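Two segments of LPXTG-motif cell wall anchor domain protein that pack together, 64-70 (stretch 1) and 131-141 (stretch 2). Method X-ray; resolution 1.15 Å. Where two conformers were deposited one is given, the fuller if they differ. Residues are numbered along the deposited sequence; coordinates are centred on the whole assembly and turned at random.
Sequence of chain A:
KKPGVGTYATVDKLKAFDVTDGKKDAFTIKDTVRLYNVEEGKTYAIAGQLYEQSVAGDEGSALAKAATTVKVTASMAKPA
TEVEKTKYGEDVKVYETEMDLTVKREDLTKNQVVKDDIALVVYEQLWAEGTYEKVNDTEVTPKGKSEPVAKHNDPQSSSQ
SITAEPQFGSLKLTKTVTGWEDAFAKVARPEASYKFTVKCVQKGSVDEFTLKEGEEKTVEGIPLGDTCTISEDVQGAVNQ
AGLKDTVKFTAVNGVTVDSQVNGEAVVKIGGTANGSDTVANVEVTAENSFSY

Stretch 1 (64-70) AKAATTV
Stretch 2 (131-141) TYEKVNDTEVT

A tight turn can dock against an extended strand with few direct hydrogen bonds, provided its own polar groups are satisfied internally. Here residues 64-70 form an extended strand, with phi between -108° and -164° and psi between 123° and 173°, while residues 131-141 fold back on themselves. In the latter, Glu-133 N donates to Thr-141 O (2.9 Å), Thr-141 N to Lys-134 O (3.0 Å) and Asn-136 N to Glu-139 O (3.1 Å), pairing the two arms around a loop.

Asn-136 organises that loop. With chi1 p and chi2 32°, its OD1 accepts from Thr-138 N (2.9 Å), Thr-138 OG1 (3.0 Å; chi1 p) and Glu-139 N (2.8 Å). A short amide side chain thus satisfies two turn NH groups and a hydroxyl, and Asp-137 (phi/psi -82°/0°) is left with its carbonyl directed at the strand.

That carbonyl makes the single backbone hydrogen bond of the interface: Ala-67 N donates to Asp-137 O at 3.0 Å, with an angle of 142°. The same oxygen receives a CA-H...O contact from Ala-66 CA (3.3 Å). The register sets Ala-66 beside Thr-138 (CA to CA 4.2 Å) and Ala-67 beside Asp-137 (CA to CA 4.9 Å).

Ala-67 points toward the loop and is buried. Its methyl fits the close approach, with CB 3.5 Å from Asn-136 O, 3.8 Å from Val-135 CG2 (chi1 p) and 4.2 Å from Val-140 CG2 (chi1 t). Beyond it, Thr-69 (chi1 p) sets CG2 3.8 Å from Val-135 CG1 and 3.7 Å from Tyr-132 OH, a hydroxyl hydrogen-bonded elsewhere in the structure.

Charge closes the other end. Lys-65, extended as m, t, t, t, brings NZ 2.8 Å from Glu-139 OE2 in a hydrogen-bonded salt bridge; Glu-139 is m, t, with chi3 -44°. In all, 436 Å² is buried.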

ATOM      1  N   ALA A  64      15.281   6.752   1.700  1.00 17.84           N
ATOM      2  CA  ALA A  64      16.250   6.476   2.749  1.00 15.81           C
ATOM      3  C   ALA A  64      17.581   6.210   2.067  1.00 16.31           C
ATOM      4  O   ALA A  64      17.627   5.763   0.910  1.00 17.92           O
ATOM      5  CB  ALA A  64      15.854   5.246   3.523  1.00 14.74           C
ATOM      6  N   LYS A  65      18.651   6.481   2.806  1.00 16.94           N
ATOM      7  CA  LYS A  65      20.024   6.256   2.352  1.00 16.61           C
ATOM      8  C   LYS A  65      20.865   5.759   3.507  1.00 16.22           C
ATOM      9  O   LYS A  65      20.647   6.164   4.646  1.00 19.19           O
ATOM     10  CB  LYS A  65      20.644   7.555   1.851  1.00 20.55           C
ATOM     11  CG  LYS A  65      20.015   8.178   0.626  1.00 20.81           C
ATOM     12  CD  LYS A  65      20.747   9.473   0.310  1.00 26.34           C
ATOM     13  CE  LYS A  65      20.195  10.151  -0.925  1.00 30.46           C
ATOM     14  NZ  LYS A  65      21.071  11.280  -1.342  1.00 36.98           N
ATOM     15  N   ALA A  66      21.838   4.902   3.240  1.00 15.70           N
ATOM     16  CA  ALA A  66      22.813   4.461   4.236  1.00 15.31           C
ATOM     17  C   ALA A  66      24.146   4.223   3.569  1.00 14.73           C
ATOM     18  O   ALA A  66      24.197   3.764   2.419  1.00 16.21           O
ATOM     19  CB  ALA A  66      22.381   3.165   4.890  1.00 15.47           C
ATOM     20  N   ALA A  67      25.240   4.465   4.282  1.00 16.31           N
ATOM     21  CA  ALA A  67      26.588   4.176   3.742  1.00 15.20           C
ATOM     22  C   ALA A  67      27.485   3.806   4.890  1.00 15.92           C
ATOM     23  O   ALA A  67      27.254   4.242   6.024  1.00 19.63           O
ATOM     24  CB  ALA A  67      27.138   5.375   2.983  1.00 16.22           C
ATOM     25  N   THR A  68      28.481   2.976   4.616  1.00 17.42           N
ATOM     26  CA  THR A  68      29.440   2.527   5.631  1.00 18.27           C
ATOM     27  C   THR A  68      30.665   1.928   4.953  1.00 17.91           C
ATOM     28  O   THR A  68      30.678   1.767   3.730  1.00 18.82           O
ATOM     29  CB  THR A  68      28.810   1.492   6.598  1.00 22.20           C
ATOM     30  OG1 THR A  68      29.709   1.208   7.683  1.00 25.13           O
ATOM     31  CG2 THR A  68      28.426   0.186   5.896  1.00 21.88           C
ATOM     32  N   THR A  69      31.686   1.607   5.741  1.00 19.32           N
ATOM     33  CA  THR A  69      32.849   0.886   5.259  1.00 18.32           C
ATOM     34  C   THR A  69      32.824  -0.533   5.798  1.00 15.60           C
ATOM     35  O   THR A  69      32.277  -0.783   6.886  1.00 19.84           O
ATOM     36  CB  THR A  69      34.165   1.576   5.625  1.00 23.20           C
ATOM     37  OG1 THR A  69      34.167   1.897   7.008  1.00 28.14           O
ATOM     38  CG2 THR A  69      34.353   2.837   4.801  1.00 26.57           C
ATOM     39  N   VAL A  70      33.403  -1.453   5.020  0.50 14.02           N
ATOM     40  CA  VAL A  70      33.446  -2.881   5.336  0.50 13.86           C
ATOM     41  C   VAL A  70      34.839  -3.421   5.037  0.50 13.02           C
ATOM     42  O   VAL A  70      35.312  -3.308   3.906  0.50 15.38           O
ATOM     43  CB  VAL A  70      32.464  -3.682   4.465  0.50 15.11           C
ATOM     44  CG1 VAL A  70      32.619  -5.175   4.719  0.50 16.78           C
ATOM     45  CG2 VAL A  70      31.027  -3.246   4.705  0.50 13.91           C
ATOM     46  N   THR A 131      39.084   4.986  -3.429  1.00 20.13           N
ATOM     47  CA  THR A 131      38.344   5.636  -4.525  1.00 20.70           C
ATOM     48  C   THR A 131      37.333   6.688  -4.050  1.00 22.48           C
ATOM     49  O   THR A 131      36.679   7.343  -4.867  1.00 24.19           O
ATOM     50  CB  THR A 131      37.608   4.602  -5.399  1.00 18.79           C
ATOM     51  OG1 THR A 131      36.569   3.959  -4.642  1.00 19.44           O
ATOM     52  CG2 THR A 131      38.584   3.551  -5.946  1.00 18.67           C
ATOM     53  N   TYR A 132      37.214   6.851  -2.736  1.00 23.92           N
ATOM     54  CA  TYR A 132      36.243   7.765  -2.136  1.00 26.77           C
ATOM     55  C   TYR A 132      36.975   8.758  -1.234  1.00 28.00           C
ATOM     56  O   TYR A 132      37.900   8.377  -0.524  1.00 27.47           O
ATOM     57  CB  TYR A 132      35.147   6.988  -1.368  1.00 26.00           C
ATOM     58  CG  TYR A 132      35.622   5.868  -0.439  1.00 27.09           C
ATOM     59  CD1 TYR A 132      35.870   4.590  -0.924  1.00 27.68           C
ATOM     60  CD2 TYR A 132      35.770   6.079   0.941  1.00 30.19           C
ATOM     61  CE1 TYR A 132      36.287   3.562  -0.086  1.00 28.63           C
ATOM     62  CE2 TYR A 132      36.187   5.051   1.787  1.00 33.54           C
ATOM     63  CZ  TYR A 132      36.438   3.790   1.273  1.00 32.52           C
ATOM     64  OH  TYR A 132      36.857   2.759   2.094  1.00 31.75           O
ATOM     65  N   GLU A 133      36.578  10.034  -1.293  1.00 31.80           N
ATOM     66  CA  GLU A 133      37.191  11.089  -0.459  1.00 29.83           C
ATOM     67  C   GLU A 133      36.832  10.880   1.005  1.00 31.84           C
ATOM     68  O   GLU A 133      37.680  11.004   1.881  1.00 36.09           O
ATOM     69  CB  GLU A 133      36.765  12.485  -0.920  1.00 26.87           C
ATOM     70  N   LYS A 134      35.570  10.552   1.253  1.00 29.85           N
ATOM     71  CA  LYS A 134      35.109  10.143   2.588  1.00 29.40           C
ATOM     72  C   LYS A 134      33.729   9.493   2.505  1.00 29.50           C
ATOM     73  O   LYS A 134      33.084   9.476   1.447  1.00 29.24           O
ATOM     74  CB  LYS A 134      35.071  11.332   3.565  1.00 31.29           C
ATOM     75  CG  LYS A 134      34.310  12.526   3.031  1.00 30.83           C
ATOM     76  CD  LYS A 134      34.032  13.553   4.114  1.00 35.24           C
ATOM     77  CE  LYS A 134      33.556  14.855   3.499  1.00 43.88           C
ATOM     78  NZ  LYS A 134      32.331  14.673   2.667  1.00 49.66           N
ATOM     79  N   VAL A 135      33.295   8.957   3.636  1.00 26.44           N
ATOM     80  CA  VAL A 135      31.989   8.338   3.761  1.00 23.30           C
ATOM     81  C   VAL A 135      31.345   8.895   5.019  1.00 24.52           C
ATOM     82  O   VAL A 135      31.978   8.960   6.081  1.00 27.76           O
ATOM     83  CB  VAL A 135      32.119   6.790   3.765  1.00 22.26           C
ATOM     84  CG1 VAL A 135      32.778   6.273   5.032  1.00 22.03           C
ATOM     85  CG2 VAL A 135      30.782   6.102   3.560  1.00 15.61           C
ATOM     86  N   ASN A 136      30.106   9.349   4.879  1.00 21.21           N
ATOM     87  CA  ASN A 136      29.291   9.678   6.033  1.00 22.49           C
ATOM     88  C   ASN A 136      28.229   8.584   6.136  1.00 21.58           C
ATOM     89  O   ASN A 136      28.300   7.613   5.385  1.00 24.18           O
ATOM     90  CB  ASN A 136      28.772  11.122   5.945  1.00 20.06           C
ATOM     91  CG  ASN A 136      27.813  11.370   4.790  1.00 22.89           C
ATOM     92  OD1 ASN A 136      27.054  10.492   4.385  1.00 27.66           O
ATOM     93  ND2 ASN A 136      27.824  12.599   4.276  1.00 31.82           N
ATOM     94  N   ASP A 137      27.250   8.709   7.023  1.00 20.91           N
ATOM     95  CA  ASP A 137      26.318   7.588   7.225  1.00 19.39           C
ATOM     96  C   ASP A 137      25.176   7.489   6.201  1.00 18.47           C
ATOM     97  O   ASP A 137      24.365   6.538   6.278  1.00 19.92           O
ATOM     98  CB  ASP A 137      25.783   7.554   8.655  1.00 19.01           C
ATOM     99  CG  ASP A 137      24.856   8.722   9.004  1.00 19.88           C
ATOM    100  OD1 ASP A 137      24.470   9.543   8.134  1.00 22.33           O
ATOM    101  OD2 ASP A 137      24.521   8.801  10.198  1.00 23.53           O
ATOM    102  N   THR A 138      25.160   8.435   5.241  1.00 18.75           N
ATOM    103  CA  THR A 138      24.190   8.426   4.146  1.00 18.45           C
ATOM    104  C   THR A 138      24.774   8.281   2.738  1.00 19.03           C
ATOM    105  O   THR A 138      24.116   7.700   1.890  1.00 22.39           O
ATOM    106  CB  THR A 138      23.292   9.690   4.173  1.00 20.66           C
ATOM    107  OG1 THR A 138      24.109  10.866   4.117  1.00 24.22           O
ATOM    108  CG2 THR A 138      22.411   9.732   5.435  1.00 21.73           C
ATOM    109  N   GLU A 139      25.967   8.831   2.480  1.00 21.47           N
ATOM    110  CA  GLU A 139      26.516   8.903   1.122  1.00 22.67           C
ATOM    111  C   GLU A 139      28.014   8.680   1.124  1.00 22.03           C
ATOM    112  O   GLU A 139      28.687   8.939   2.124  1.00 24.56           O
ATOM    113  CB  GLU A 139      26.250  10.276   0.509  1.00 27.85           C
ATOM    114  CG  GLU A 139      24.789  10.665   0.391  1.00 34.40           C
ATOM    115  CD  GLU A 139      24.603  11.988  -0.323  1.00 41.45           C
ATOM    116  OE1 GLU A 139      25.358  12.941  -0.027  1.00 44.42           O
ATOM    117  OE2 GLU A 139      23.702  12.078  -1.182  1.00 50.64           O
ATOM    118  N   VAL A 140      28.506   8.190  -0.009  1.00 22.42           N
ATOM    119  CA  VAL A 140      29.927   8.148  -0.314  1.00 22.00           C
ATOM    120  C   VAL A 140      30.229   9.351  -1.209  1.00 24.84           C
ATOM    121  O   VAL A 140      29.549   9.564  -2.218  1.00 26.97           O
ATOM    122  CB  VAL A 140      30.288   6.838  -1.049  1.00 20.04           C
ATOM    123  CG1 VAL A 140      31.764   6.807  -1.446  1.00 20.81           C
ATOM    124  CG2 VAL A 140      29.946   5.616  -0.195  1.00 17.62           C
ATOM    125  N   THR A 141      31.249  10.123  -0.840  1.00 25.40           N
ATOM    126  CA  THR A 141      31.727  11.240  -1.657  1.00 29.01           C
ATOM    127  C   THR A 141      32.844  10.713  -2.559  1.00 29.43           C
ATOM    128  O   THR A 141      33.828  10.177  -2.050  1.00 31.89           O
ATOM    129  CB  THR A 141      32.287  12.377  -0.780  1.00 28.51           C
ATOM    130  OG1 THR A 141      31.307  12.743   0.194  1.00 37.21           O
ATOM    131  CG2 THR A 141      32.643  13.609  -1.618  1.00 33.84           C
TER